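Local coordinates for protein Cj0977 (Campylobacter jejuni, PDB 3BNV) that is of unknown molecular function but serves as a sigma28-regulated, nonflagellar virulence factor and adopts a dimeric hot-dog fold, at residues L31-A36 against A74-Q79; M57-D60 against I65-A68; F69-A74 against S92-Y97; Q79-K84 against L108-L113; V123-H128 against K133-T138. One frame throughout, in Å; residues are numbered along the deposited sequence.

Interaction 1: residues L31-A36 against A74-Q79; sequences LNTSLA and ANYVAQ
Y76 reaches from helix 67-82 into the bend formed by L31-A36 and carries all the contact between the two segments. Its CB already faces two methyls of the turn, 4.0 Å from L31 CD1 and 4.2 Å from A36 CB. With CG anti to the backbone N (chi1 -175°), the ring swings off the helix toward the turn. L31 CD1 then sits over one face, 3.7 Å from the ring centroid, in a CH-pi contact displaced toward the rim, where L31 CD1 is 3.4 Å from Y76 CD2. The leucine and tyrosine chains run in opposite senses as they pass, and only this one leucine methyl does the touching. At the CD1 edge the neighbour is backbone: A36 O lies near the ring plane, 3.7 Å from Y76 CD1, and A36 CB is 4.1 Å from the same carbon. Farther out, T33 CG2 approaches Y76 OH at 4.1 Å, a glancing contact on the exposed side. No hydrogen bond joins the segments. Within the turn, N32 O accepts from both L35 N and A36 N. C28 also touches Y76, while F66 of the second subunit packs on L31, N75 and Q79. A long central helix covered on its outer side by the chain leading into the first strand suits a hot-dog fold, where the "sausage" helix has its other flank against the sheet.

Interaction 2: residues M57-D60 against I65-A68; sequences MVAD and IFDA
I65 and M57, a selenomethionine, form the apolar centre, their side chains crossing at a slant. M57 CB lies 4.2 Å from I65 CG2; the modelled approach of the M57 tip to I65 CG2 is too close to be trusted. On the flank of this pair V58 CG1 comes to 4.4 Å from I65 CD1. A59 CB meets the F66 ring obliquely, 4.5 Å from F66 CD2. Outward of these groups the backbones draw together: V58 and I65 make a single bridge with CA atoms 4.4 Å apart. Next to it F66 N donates a hydrogen bond to M57 O at 2.9 Å. At the polar edge D60 OD1 accepts from Q62 N and L64 N, bracing the turn between the segments, and D60 OD2 bonds H147 NE2 of the second subunit. This closed loop leads straight into helix 67-82. The I65 backbone is tied to L100, beyond strand 87-96, its side chain touches T53 after strand 46-52, and F66 packs on N75 in the corresponding helix of the second subunit.

Interaction 3: residues F69-A74 against S92-Y97; sequences FIFAAA and SKCFFY
F71 and I70 lie on the side of helix 67-82 that faces strand 87-96. The short axes pass 10.5 Å apart with their N-to-C directions at 131°, so the helix runs obliquely across the strand, far from parallel to it. The closest CA pairs are F71 with C94 at 8.2 Å and I70 with F96 at 8.6 Å, distances that only side chains can bridge. F71 does most of this. A chi1 of 179° sets its ring opposite the main-chain nitrogen and extends it from the helix, edge toward the strand. C94 SG lies beside F71 CD2 at 3.6 Å and practically in the ring plane, 89° off the normal seen from the centroid, a sulfur-aromatic contact at the edge. One strand repeat away, S92 OG meets the same edge at F71 CE2, 3.3 Å off. At the other end I70 CD1 approaches the rim of the F96 ring, 4.1 Å from F96 CD2. No hydrogen bond crosses, and all five touching residues are buried. F135 of the adjoining strand 132-143 touches I70 and C94, and its ring meets that of F96. F71 stacks on F71 of the second subunit, whose strand pairs antiparallel with S92-F95, so helix and edge strand together sit where the two hot-dog sheets join into one.

Interaction 4: residues Q79-K84 against L108-L113; sequences QASINK and LEAHAL
S81 and A110 form the buried half of this contact, with CA atoms 6.2 Å apart. Their CB atoms face each other at 4.0 Å, so the last turn of the helix rests closely on the strand through two small side chains. S81 OG sits between its backbone N and carbonyl carbon (chi1 72°), a crowded position from which it bonds back to A78 O in the preceding turn. This polar end is therefore served by its own helix, and it meets the strand merely through A112 CB, 4.1 Å from S81 OG. V123 touches both S81 and A110, and A47 covers S81 from the strand on the other side of 105-112. In the hot-dog fold the central helix lies in the curve of an antiparallel sheet, and the small residues here probably allow its C-terminal end to approach the middle strands. The half toward solvent is at I82 and A112, both partly exposed, though its one contact is the closest, 3.5 Å from I82 CD1 to A112 CB; R121 lies alongside each. The strand's alternate residue, H111, has its side chain on the opposite face, away from the helix. Beyond I82 the helix stops: Q79 O accepts from both I82 N and N83 N, and N83 takes a positive phi (56°). N83 OD1 and ND2 bond L26 N and E24 O, tying the helix end to the 24-26 segment.

Interaction 5: residues V123-H128 against K133-T138; sequences VKVVGH and KMFEGT
V125 and G137 form an antiparallel hydrogen-bonded pair held in both directions: V125 N to G137 O at 2.7 Å and G137 N to V125 O at 2.8 Å. G127 and F135 continue the ladder, G127 N reaching F135 O at 2.7 Å. G127 O takes M134 N at 2.8 Å and, weakly, F135 N. M134, a selenomethionine, and F135 thus both oppose G127, a classic beta bulge that shifts the register by one, pairing H128 with K133. Between these bonds CA-H...O contacts fill in, as at T138 CA to V123 O. The charged groups gather on the face bearing K124, V126, H128, K133, E136 and T138. The K133 chain, bent at chi3 (-83°), passes over V126, K133 CE lying 3.8 Å from V126 CG2, and brings NZ to E136 OE1 at 2.8 Å in a salt bridge entered from above the carboxylate plane. Y97 OH bonds the same OE1, so this oxygen is gripped twice. K124 NZ stands 4.4 Å from E136 OE2, too far for a salt bridge, though its charge probably favours the carboxylate. On the other face the side-chain contact is apolar: V125 CG1 lies 4.3 Å from F135 CE2, at the ring edge near its plane. Helix 67-82 covers that face, A74 touching F135 and V77 touching V125; strand 105-112 flanks 120-129, and strand 87-96 flanks 132-143.

How the interactions relate
Helix 67-82 links interactions 1 to 4, and its inner side lies on the hairpin of interaction 5: A74 CB is 3.5 Å from F135 CE2. Interaction 1 covers the helix on the side away from the sheet, interaction 2 leads into its start, and interaction 4 seats its end; the centres of 2 and 4 are about 24 Å apart. Interactions 3 and 5 are close, their centres about 7 Å apart, because strands 87-96 and 132-143 are neighbours, joined by F95 N to E136 O at 2.7 Å. Interactions 4 and 5 meet through H111 O and K124 N, 2.8 Å apart. The second subunit touches interactions 1 to 3, 4 only at Q79, and not 5.

Interaction 1: residues L31-A36 against A74-Q79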
# COMPACT_ATOMS: atom_id res chain seq x y z
N LEU A 31 9.00 8.58 -6.84
CA LEU A 31 8.17 7.40 -6.71
C LEU A 31 8.06 6.65 -8.03
O LEU A 31 7.96 7.25 -9.09
CB LEU A 31 6.77 7.81 -6.27
CG LEU A 31 6.00 6.93 -5.28
CD1 LEU A 31 4.51 7.19 -5.46
CD2 LEU A 31 6.33 5.46 -5.42
N ASN A 32 8.08 5.33 -7.97
CA ASN A 32 7.85 4.55 -9.17
C ASN A 32 6.40 4.57 -9.68
O ASN A 32 5.53 3.85 -9.18
CB ASN A 32 8.31 3.13 -8.98
CG ASN A 32 8.25 2.38 -10.24
OD1 ASN A 32 8.85 1.34 -10.39
ND2 ASN A 32 7.53 2.92 -11.19
N THR A 33 6.14 5.38 -10.70
CA THR A 33 4.78 5.64 -11.13
C THR A 33 4.14 4.41 -11.79
O THR A 33 2.93 4.42 -12.08
CB THR A 33 4.67 6.85 -12.11
OG1 THR A 33 5.40 6.59 -13.30
CG2 THR A 33 5.23 8.11 -11.50
N SER A 34 4.95 3.38 -12.04
CA SER A 34 4.47 2.14 -12.65
C SER A 34 3.78 1.26 -11.61
O SER A 34 3.08 0.30 -11.96
CB SER A 34 5.63 1.33 -13.22
OG SER A 34 6.21 1.97 -14.34
N LEU A 35 4.02 1.57 -10.33
CA LEU A 35 3.50 0.77 -9.23
C LEU A 35 2.43 1.53 -8.45
O LEU A 35 1.55 0.93 -7.82
CB LEU A 35 4.61 0.40 -8.24
CG LEU A 35 5.87 -0.37 -8.64
CD1 LEU A 35 6.82 -0.39 -7.48
CD2 LEU A 35 5.56 -1.80 -9.04
N ALA A 36 2.50 2.86 -8.48
CA ALA A 36 1.56 3.66 -7.71
C ALA A 36 0.61 4.47 -8.58
O ALA A 36 -0.28 5.13 -8.08
CB ALA A 36 2.30 4.57 -6.75
N ALA A 74 -3.79 5.10 -3.81
CA ALA A 74 -4.52 6.03 -2.96
C ALA A 74 -3.56 6.91 -2.14
O ALA A 74 -3.78 8.12 -1.95
CB ALA A 74 -5.45 5.29 -2.07
N ASN A 75 -2.51 6.29 -1.65
CA ASN A 75 -1.50 6.95 -0.88
C ASN A 75 -0.85 8.06 -1.74
O ASN A 75 -0.63 9.20 -1.29
CB ASN A 75 -0.51 5.88 -0.42
CG ASN A 75 0.59 6.41 0.46
OD1 ASN A 75 0.79 7.63 0.61
ND2 ASN A 75 1.34 5.49 1.04
N TYR A 76 -0.57 7.74 -2.98
CA TYR A 76 0.05 8.71 -3.87
C TYR A 76 -0.89 9.88 -4.19
O TYR A 76 -0.55 11.04 -3.97
CB TYR A 76 0.58 7.97 -5.09
CG TYR A 76 1.36 8.75 -6.11
CD1 TYR A 76 1.24 8.46 -7.44
CD2 TYR A 76 2.24 9.73 -5.74
CE1 TYR A 76 1.97 9.15 -8.40
CE2 TYR A 76 2.98 10.44 -6.69
CZ TYR A 76 2.83 10.14 -8.02
OH TYR A 76 3.54 10.82 -8.98
N VAL A 77 -2.09 9.61 -4.68
CA VAL A 77 -3.01 10.69 -5.02
C VAL A 77 -3.44 11.52 -3.77
O VAL A 77 -3.68 12.72 -3.87
CB VAL A 77 -4.21 10.22 -5.86
CG1 VAL A 77 -5.26 9.57 -5.00
CG2 VAL A 77 -4.82 11.36 -6.55
N ALA A 78 -3.54 10.91 -2.60
CA ALA A 78 -3.77 11.71 -1.38
C ALA A 78 -2.67 12.74 -1.19
O ALA A 78 -2.94 13.92 -0.94
CB ALA A 78 -3.83 10.83 -0.15
N GLN A 79 -1.42 12.31 -1.27
CA GLN A 79 -0.35 13.27 -1.11
C GLN A 79 -0.35 14.28 -2.23
O GLN A 79 -0.06 15.44 -1.99
CB GLN A 79 1.01 12.58 -1.03
CG GLN A 79 1.17 11.69 0.19
CD GLN A 79 2.61 11.44 0.50
OE1 GLN A 79 3.32 12.35 0.92
NE2 GLN A 79 3.08 10.23 0.28

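Interaction 2: residues M57-D60 against I65-A68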
# COMPACT_ATOMS: atom_id res chain seq x y z
N MSE A 57 1.95 -6.66 -10.12
CA MSE A 57 1.16 -6.50 -8.91
C MSE A 57 0.23 -7.67 -8.59
O MSE A 57 -0.57 -7.59 -7.67
CB MSE A 57 0.42 -5.16 -8.91
CG MSE A 57 0.60 -4.36 -10.19
SE MSE A 57 -0.39 -2.66 -10.24
CE MSE A 57 -2.01 -3.27 -9.38
N VAL A 58 0.33 -8.76 -9.34
CA VAL A 58 -0.55 -9.89 -9.09
C VAL A 58 -0.23 -10.60 -7.79
O VAL A 58 0.91 -10.63 -7.37
CB VAL A 58 -0.50 -10.95 -10.23
CG1 VAL A 58 -0.98 -10.35 -11.55
CG2 VAL A 58 0.91 -11.56 -10.33
N ALA A 59 -1.26 -11.17 -7.18
CA ALA A 59 -1.11 -12.00 -6.00
C ALA A 59 -1.02 -13.46 -6.40
O ALA A 59 -0.43 -14.27 -5.70
CB ALA A 59 -2.28 -11.81 -5.09
N ASP A 60 -1.65 -13.79 -7.53
CA ASP A 60 -1.75 -15.17 -7.95
C ASP A 60 -1.70 -15.34 -9.48
O ASP A 60 -1.51 -14.36 -10.21
CB ASP A 60 -2.97 -15.84 -7.33
CG ASP A 60 -4.30 -15.25 -7.82
OD1 ASP A 60 -4.35 -14.62 -8.91
OD2 ASP A 60 -5.31 -15.43 -7.11
N ILE A 65 -5.14 -8.85 -8.22
CA ILE A 65 -4.20 -7.80 -7.93
C ILE A 65 -4.11 -7.59 -6.42
O ILE A 65 -5.12 -7.34 -5.77
CB ILE A 65 -4.67 -6.50 -8.61
CG1 ILE A 65 -4.78 -6.72 -10.11
CG2 ILE A 65 -3.72 -5.38 -8.35
CD1 ILE A 65 -3.43 -6.71 -10.88
N PHE A 66 -2.90 -7.68 -5.88
CA PHE A 66 -2.67 -7.50 -4.47
C PHE A 66 -3.26 -6.17 -4.05
O PHE A 66 -2.97 -5.15 -4.66
CB PHE A 66 -1.19 -7.48 -4.19
CG PHE A 66 -0.83 -7.64 -2.75
CD1 PHE A 66 0.09 -6.79 -2.15
CD2 PHE A 66 -1.37 -8.68 -2.00
CE1 PHE A 66 0.46 -6.96 -0.83
CE2 PHE A 66 -1.00 -8.86 -0.68
CZ PHE A 66 -0.09 -7.99 -0.09
N ASP A 67 -4.06 -6.18 -2.99
CA ASP A 67 -4.80 -4.99 -2.58
C ASP A 67 -3.89 -3.79 -2.25
O ASP A 67 -4.27 -2.64 -2.48
CB ASP A 67 -5.71 -5.32 -1.42
CG ASP A 67 -6.84 -6.29 -1.80
OD1 ASP A 67 -6.91 -7.43 -1.26
OD2 ASP A 67 -7.69 -5.91 -2.64
N ALA A 68 -2.69 -4.05 -1.74
CA ALA A 68 -1.79 -2.97 -1.36
C ALA A 68 -1.47 -2.01 -2.49
O ALA A 68 -1.18 -0.83 -2.26
CB ALA A 68 -0.52 -3.52 -0.79

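Interaction 3: residues F69-A74 against S92-Y97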
# COMPACT_ATOMS: atom_id res chain seq x y z
N PHE A 69 -1.54 -2.48 -3.73
CA PHE A 69 -1.27 -1.57 -4.85
C PHE A 69 -2.37 -0.56 -5.00
O PHE A 69 -2.13 0.57 -5.41
CB PHE A 69 -1.00 -2.33 -6.14
CG PHE A 69 0.23 -3.14 -6.06
CD1 PHE A 69 1.46 -2.52 -6.14
CD2 PHE A 69 0.18 -4.49 -5.79
CE1 PHE A 69 2.62 -3.24 -6.03
CE2 PHE A 69 1.32 -5.22 -5.67
CZ PHE A 69 2.55 -4.59 -5.79
N ILE A 70 -3.58 -0.96 -4.63
CA ILE A 70 -4.66 0.00 -4.68
C ILE A 70 -4.35 1.03 -3.61
O ILE A 70 -4.49 2.23 -3.85
CB ILE A 70 -5.98 -0.64 -4.36
CG1 ILE A 70 -6.25 -1.79 -5.30
CG2 ILE A 70 -7.09 0.35 -4.45
CD1 ILE A 70 -7.40 -2.69 -4.73
N PHE A 71 -3.91 0.55 -2.44
CA PHE A 71 -3.56 1.47 -1.37
C PHE A 71 -2.43 2.37 -1.83
O PHE A 71 -2.49 3.58 -1.68
CB PHE A 71 -3.18 0.75 -0.09
CG PHE A 71 -2.80 1.69 1.06
CD1 PHE A 71 -1.49 2.06 1.27
CD2 PHE A 71 -3.76 2.20 1.92
CE1 PHE A 71 -1.15 2.92 2.33
CE2 PHE A 71 -3.41 3.07 2.95
CZ PHE A 71 -2.11 3.41 3.16
N ALA A 72 -1.39 1.80 -2.43
CA ALA A 72 -0.32 2.62 -2.90
C ALA A 72 -0.84 3.75 -3.77
O ALA A 72 -0.45 4.89 -3.59
CB ALA A 72 0.69 1.80 -3.66
N ALA A 73 -1.73 3.44 -4.71
CA ALA A 73 -2.23 4.48 -5.59
C ALA A 73 -2.96 5.54 -4.75
O ALA A 73 -2.77 6.74 -4.93
CB ALA A 73 -3.11 3.87 -6.64
N ALA A 74 -3.79 5.10 -3.81
CA ALA A 74 -4.52 6.03 -2.96
C ALA A 74 -3.56 6.91 -2.14
O ALA A 74 -3.78 8.12 -1.95
CB ALA A 74 -5.45 5.29 -2.07
N SER A 92 -4.37 5.77 8.15
CA SER A 92 -5.41 5.57 7.12
C SER A 92 -6.54 4.66 7.57
O SER A 92 -6.38 3.82 8.46
CB SER A 92 -4.81 5.05 5.80
OG SER A 92 -3.91 3.99 6.07
N LYS A 93 -7.69 4.85 6.92
CA LYS A 93 -8.86 4.03 7.16
C LYS A 93 -9.47 3.72 5.79
O LYS A 93 -10.09 4.59 5.19
CB LYS A 93 -9.84 4.79 8.03
CG LYS A 93 -11.16 4.09 8.26
CD LYS A 93 -11.12 3.27 9.53
CE LYS A 93 -12.18 2.18 9.55
NZ LYS A 93 -13.53 2.72 9.90
N CYS A 94 -9.28 2.49 5.30
CA CYS A 94 -9.74 2.14 3.94
C CYS A 94 -10.78 1.04 3.90
O CYS A 94 -10.79 0.14 4.75
CB CYS A 94 -8.59 1.67 3.05
SG CYS A 94 -7.16 2.71 3.08
N PHE A 95 -11.63 1.11 2.88
CA PHE A 95 -12.52 0.02 2.47
C PHE A 95 -12.14 -0.43 1.06
O PHE A 95 -12.00 0.39 0.15
CB PHE A 95 -13.99 0.47 2.48
CG PHE A 95 -14.47 0.93 3.82
CD1 PHE A 95 -14.97 0.02 4.74
CD2 PHE A 95 -14.38 2.28 4.20
CE1 PHE A 95 -15.39 0.45 5.99
CE2 PHE A 95 -14.79 2.71 5.45
CZ PHE A 95 -15.29 1.79 6.34
N PHE A 96 -11.99 -1.73 0.89
CA PHE A 96 -11.77 -2.35 -0.40
C PHE A 96 -13.00 -3.14 -0.77
O PHE A 96 -13.14 -4.27 -0.36
CB PHE A 96 -10.63 -3.34 -0.29
CG PHE A 96 -9.34 -2.73 0.16
CD1 PHE A 96 -9.02 -2.65 1.51
CD2 PHE A 96 -8.44 -2.26 -0.74
CE1 PHE A 96 -7.83 -2.11 1.91
CE2 PHE A 96 -7.26 -1.72 -0.35
CZ PHE A 96 -6.95 -1.65 0.98
N TYR A 97 -13.88 -2.56 -1.57
CA TYR A 97 -15.18 -3.20 -1.85
C TYR A 97 -15.08 -4.41 -2.76
O TYR A 97 -15.88 -5.31 -2.69
CB TYR A 97 -16.16 -2.19 -2.46
CG TYR A 97 -16.38 -0.97 -1.62
CD1 TYR A 97 -16.92 -1.08 -0.34
CD2 TYR A 97 -16.07 0.30 -2.09
CE1 TYR A 97 -17.14 0.05 0.45
CE2 TYR A 97 -16.29 1.43 -1.30
CZ TYR A 97 -16.83 1.30 -0.03
OH TYR A 97 -17.06 2.41 0.75

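Interaction 4: residues Q79-K84 against L108-L113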
# COMPACT_ATOMS: atom_id res chain seq x y z
N GLN A 79 -1.42 12.31 -1.27
CA GLN A 79 -0.35 13.27 -1.11
C GLN A 79 -0.35 14.28 -2.23
O GLN A 79 -0.06 15.44 -1.99
CB GLN A 79 1.01 12.58 -1.03
CG GLN A 79 1.17 11.69 0.19
CD GLN A 79 2.61 11.44 0.50
OE1 GLN A 79 3.32 12.35 0.92
NE2 GLN A 79 3.08 10.23 0.28
N ALA A 80 -0.71 13.89 -3.45
CA ALA A 80 -0.74 14.87 -4.53
C ALA A 80 -1.79 15.95 -4.30
O ALA A 80 -1.64 17.07 -4.78
CB ALA A 80 -0.95 14.20 -5.82
N SER A 81 -2.85 15.63 -3.57
CA SER A 81 -3.92 16.58 -3.30
C SER A 81 -3.47 17.71 -2.39
O SER A 81 -4.08 18.75 -2.36
CB SER A 81 -5.12 15.88 -2.66
OG SER A 81 -4.82 15.52 -1.33
N ILE A 82 -2.42 17.47 -1.61
CA ILE A 82 -1.85 18.48 -0.73
C ILE A 82 -0.64 19.12 -1.40
O ILE A 82 -0.40 20.30 -1.27
CB ILE A 82 -1.35 17.83 0.56
CG1 ILE A 82 -2.53 17.17 1.26
CG2 ILE A 82 -0.64 18.87 1.47
CD1 ILE A 82 -3.78 18.03 1.20
N ASN A 83 0.14 18.30 -2.10
CA ASN A 83 1.28 18.78 -2.89
C ASN A 83 2.33 19.60 -2.14
O ASN A 83 2.75 20.65 -2.59
CB ASN A 83 0.83 19.59 -4.11
CG ASN A 83 1.92 19.68 -5.16
OD1 ASN A 83 2.82 18.85 -5.19
ND2 ASN A 83 1.84 20.67 -6.02
N LYS A 84 2.75 19.10 -0.99
CA LYS A 84 3.83 19.73 -0.27
C LYS A 84 5.13 18.97 -0.53
O LYS A 84 5.12 17.76 -0.71
CB LYS A 84 3.53 19.72 1.22
CG LYS A 84 2.42 20.67 1.61
CD LYS A 84 2.93 22.06 1.88
CE LYS A 84 1.80 23.05 2.03
NZ LYS A 84 2.38 24.40 2.26
N LEU A 108 -8.65 7.12 -9.58
CA LEU A 108 -8.75 7.64 -8.22
C LEU A 108 -8.99 9.16 -8.19
O LEU A 108 -8.44 9.89 -8.99
CB LEU A 108 -7.50 7.27 -7.42
CG LEU A 108 -7.10 5.80 -7.45
CD1 LEU A 108 -6.24 5.41 -8.65
CD2 LEU A 108 -6.37 5.40 -6.18
N GLU A 109 -9.82 9.61 -7.26
CA GLU A 109 -9.95 11.04 -6.98
C GLU A 109 -9.72 11.28 -5.51
O GLU A 109 -10.18 10.50 -4.67
CB GLU A 109 -11.33 11.58 -7.35
CG GLU A 109 -11.63 11.50 -8.79
CD GLU A 109 -12.99 12.07 -9.12
OE1 GLU A 109 -13.65 11.50 -10.03
OE2 GLU A 109 -13.39 13.08 -8.50
N ALA A 110 -9.02 12.36 -5.19
CA ALA A 110 -8.72 12.71 -3.80
C ALA A 110 -9.15 14.13 -3.49
O ALA A 110 -8.89 15.04 -4.27
CB ALA A 110 -7.22 12.55 -3.54
N HIS A 111 -9.81 14.32 -2.36
CA HIS A 111 -10.25 15.66 -1.94
C HIS A 111 -9.84 15.85 -0.51
O HIS A 111 -10.18 15.03 0.36
CB HIS A 111 -11.75 15.77 -2.02
CG HIS A 111 -12.31 15.56 -3.39
ND1 HIS A 111 -12.60 16.60 -4.24
CD2 HIS A 111 -12.66 14.42 -4.04
CE1 HIS A 111 -13.10 16.12 -5.37
NE2 HIS A 111 -13.16 14.80 -5.27
N ALA A 112 -9.06 16.91 -0.27
CA ALA A 112 -8.54 17.22 1.06
C ALA A 112 -9.54 18.08 1.78
O ALA A 112 -10.02 19.05 1.23
CB ALA A 112 -7.23 17.95 0.93
N LEU A 113 -9.86 17.75 3.03
CA LEU A 113 -10.76 18.56 3.83
C LEU A 113 -10.08 19.89 4.11
O LEU A 113 -8.92 19.93 4.52
CB LEU A 113 -11.12 17.87 5.13
CG LEU A 113 -12.13 16.74 4.94
CD1 LEU A 113 -12.47 16.02 6.27
CD2 LEU A 113 -13.41 17.27 4.22

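Interaction 5: residues V123-H128 against K133-T138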
# COMPACT_ATOMS: atom_id res chain seq x y z
N VAL A 123 -7.64 13.43 3.98
CA VAL A 123 -7.92 13.36 2.55
C VAL A 123 -8.85 12.20 2.23
O VAL A 123 -8.61 11.07 2.64
CB VAL A 123 -6.61 13.20 1.77
CG1 VAL A 123 -6.89 13.06 0.26
CG2 VAL A 123 -5.67 14.36 2.07
N LYS A 124 -9.92 12.50 1.51
CA LYS A 124 -10.90 11.49 1.15
C LYS A 124 -10.52 10.97 -0.25
O LYS A 124 -10.38 11.76 -1.19
CB LYS A 124 -12.29 12.13 1.19
CG LYS A 124 -13.36 11.31 1.86
CD LYS A 124 -13.46 9.91 1.18
CE LYS A 124 -14.60 9.03 1.77
NZ LYS A 124 -14.14 8.17 2.92
N VAL A 125 -10.28 9.68 -0.37
CA VAL A 125 -9.92 9.08 -1.65
C VAL A 125 -10.98 8.05 -2.08
O VAL A 125 -11.50 7.30 -1.25
CB VAL A 125 -8.57 8.35 -1.59
CG1 VAL A 125 -8.09 8.01 -2.99
CG2 VAL A 125 -7.53 9.19 -0.85
N VAL A 126 -11.27 8.01 -3.37
CA VAL A 126 -12.29 7.13 -3.89
C VAL A 126 -11.72 6.52 -5.17
O VAL A 126 -11.06 7.22 -5.92
CB VAL A 126 -13.56 7.93 -4.22
CG1 VAL A 126 -13.58 8.29 -5.66
CG2 VAL A 126 -14.76 7.15 -3.92
N GLY A 127 -11.94 5.23 -5.40
CA GLY A 127 -11.43 4.57 -6.61
C GLY A 127 -12.52 3.87 -7.43
O GLY A 127 -13.40 3.21 -6.87
N HIS A 128 -12.45 4.00 -8.74
CA HIS A 128 -13.43 3.39 -9.62
C HIS A 128 -12.75 2.52 -10.66
O HIS A 128 -11.66 2.85 -11.14
CB HIS A 128 -14.21 4.46 -10.38
CG HIS A 128 -15.31 5.08 -9.59
ND1 HIS A 128 -15.14 6.23 -8.85
CD2 HIS A 128 -16.60 4.71 -9.41
CE1 HIS A 128 -16.28 6.55 -8.26
NE2 HIS A 128 -17.18 5.64 -8.58
N LYS A 133 -17.57 1.72 -8.02
CA LYS A 133 -16.73 2.16 -6.92
C LYS A 133 -16.11 0.94 -6.24
O LYS A 133 -16.80 0.08 -5.73
CB LYS A 133 -17.53 3.02 -5.94
CG LYS A 133 -16.70 3.53 -4.78
CD LYS A 133 -17.57 3.98 -3.61
CE LYS A 133 -18.08 5.40 -3.81
NZ LYS A 133 -18.43 6.16 -2.55
N MSE A 134 -14.79 0.86 -6.25
CA MSE A 134 -14.03 -0.30 -5.78
C MSE A 134 -13.38 -0.04 -4.42
O MSE A 134 -13.10 -0.96 -3.65
CB MSE A 134 -12.84 -0.57 -6.72
CG MSE A 134 -13.17 -0.77 -8.16
SE MSE A 134 -14.29 -2.34 -8.64
CE MSE A 134 -12.90 -3.76 -8.59
N PHE A 135 -13.05 1.22 -4.18
CA PHE A 135 -12.25 1.56 -3.04
C PHE A 135 -12.64 2.93 -2.49
O PHE A 135 -12.97 3.87 -3.25
CB PHE A 135 -10.75 1.52 -3.43
CG PHE A 135 -9.84 2.13 -2.41
CD1 PHE A 135 -9.31 1.36 -1.39
CD2 PHE A 135 -9.50 3.46 -2.48
CE1 PHE A 135 -8.43 1.91 -0.41
CE2 PHE A 135 -8.62 4.03 -1.51
CZ PHE A 135 -8.09 3.24 -0.47
N GLU A 136 -12.60 3.04 -1.18
CA GLU A 136 -12.96 4.28 -0.50
C GLU A 136 -12.07 4.38 0.76
O GLU A 136 -11.88 3.40 1.48
CB GLU A 136 -14.45 4.25 -0.15
CG GLU A 136 -15.06 5.56 0.28
CD GLU A 136 -16.54 5.71 -0.12
OE1 GLU A 136 -17.22 4.72 -0.49
OE2 GLU A 136 -17.02 6.86 -0.07
N GLY A 137 -11.49 5.55 0.99
CA GLY A 137 -10.62 5.69 2.13
C GLY A 137 -10.30 7.10 2.59
O GLY A 137 -10.40 8.06 1.83
N THR A 138 -9.92 7.21 3.86
CA THR A 138 -9.43 8.47 4.39
C THR A 138 -7.97 8.32 4.74
O THR A 138 -7.58 7.40 5.46
CB THR A 138 -10.14 8.85 5.68
OG1 THR A 138 -11.55 8.98 5.46
CG2 THR A 138 -9.61 10.18 6.13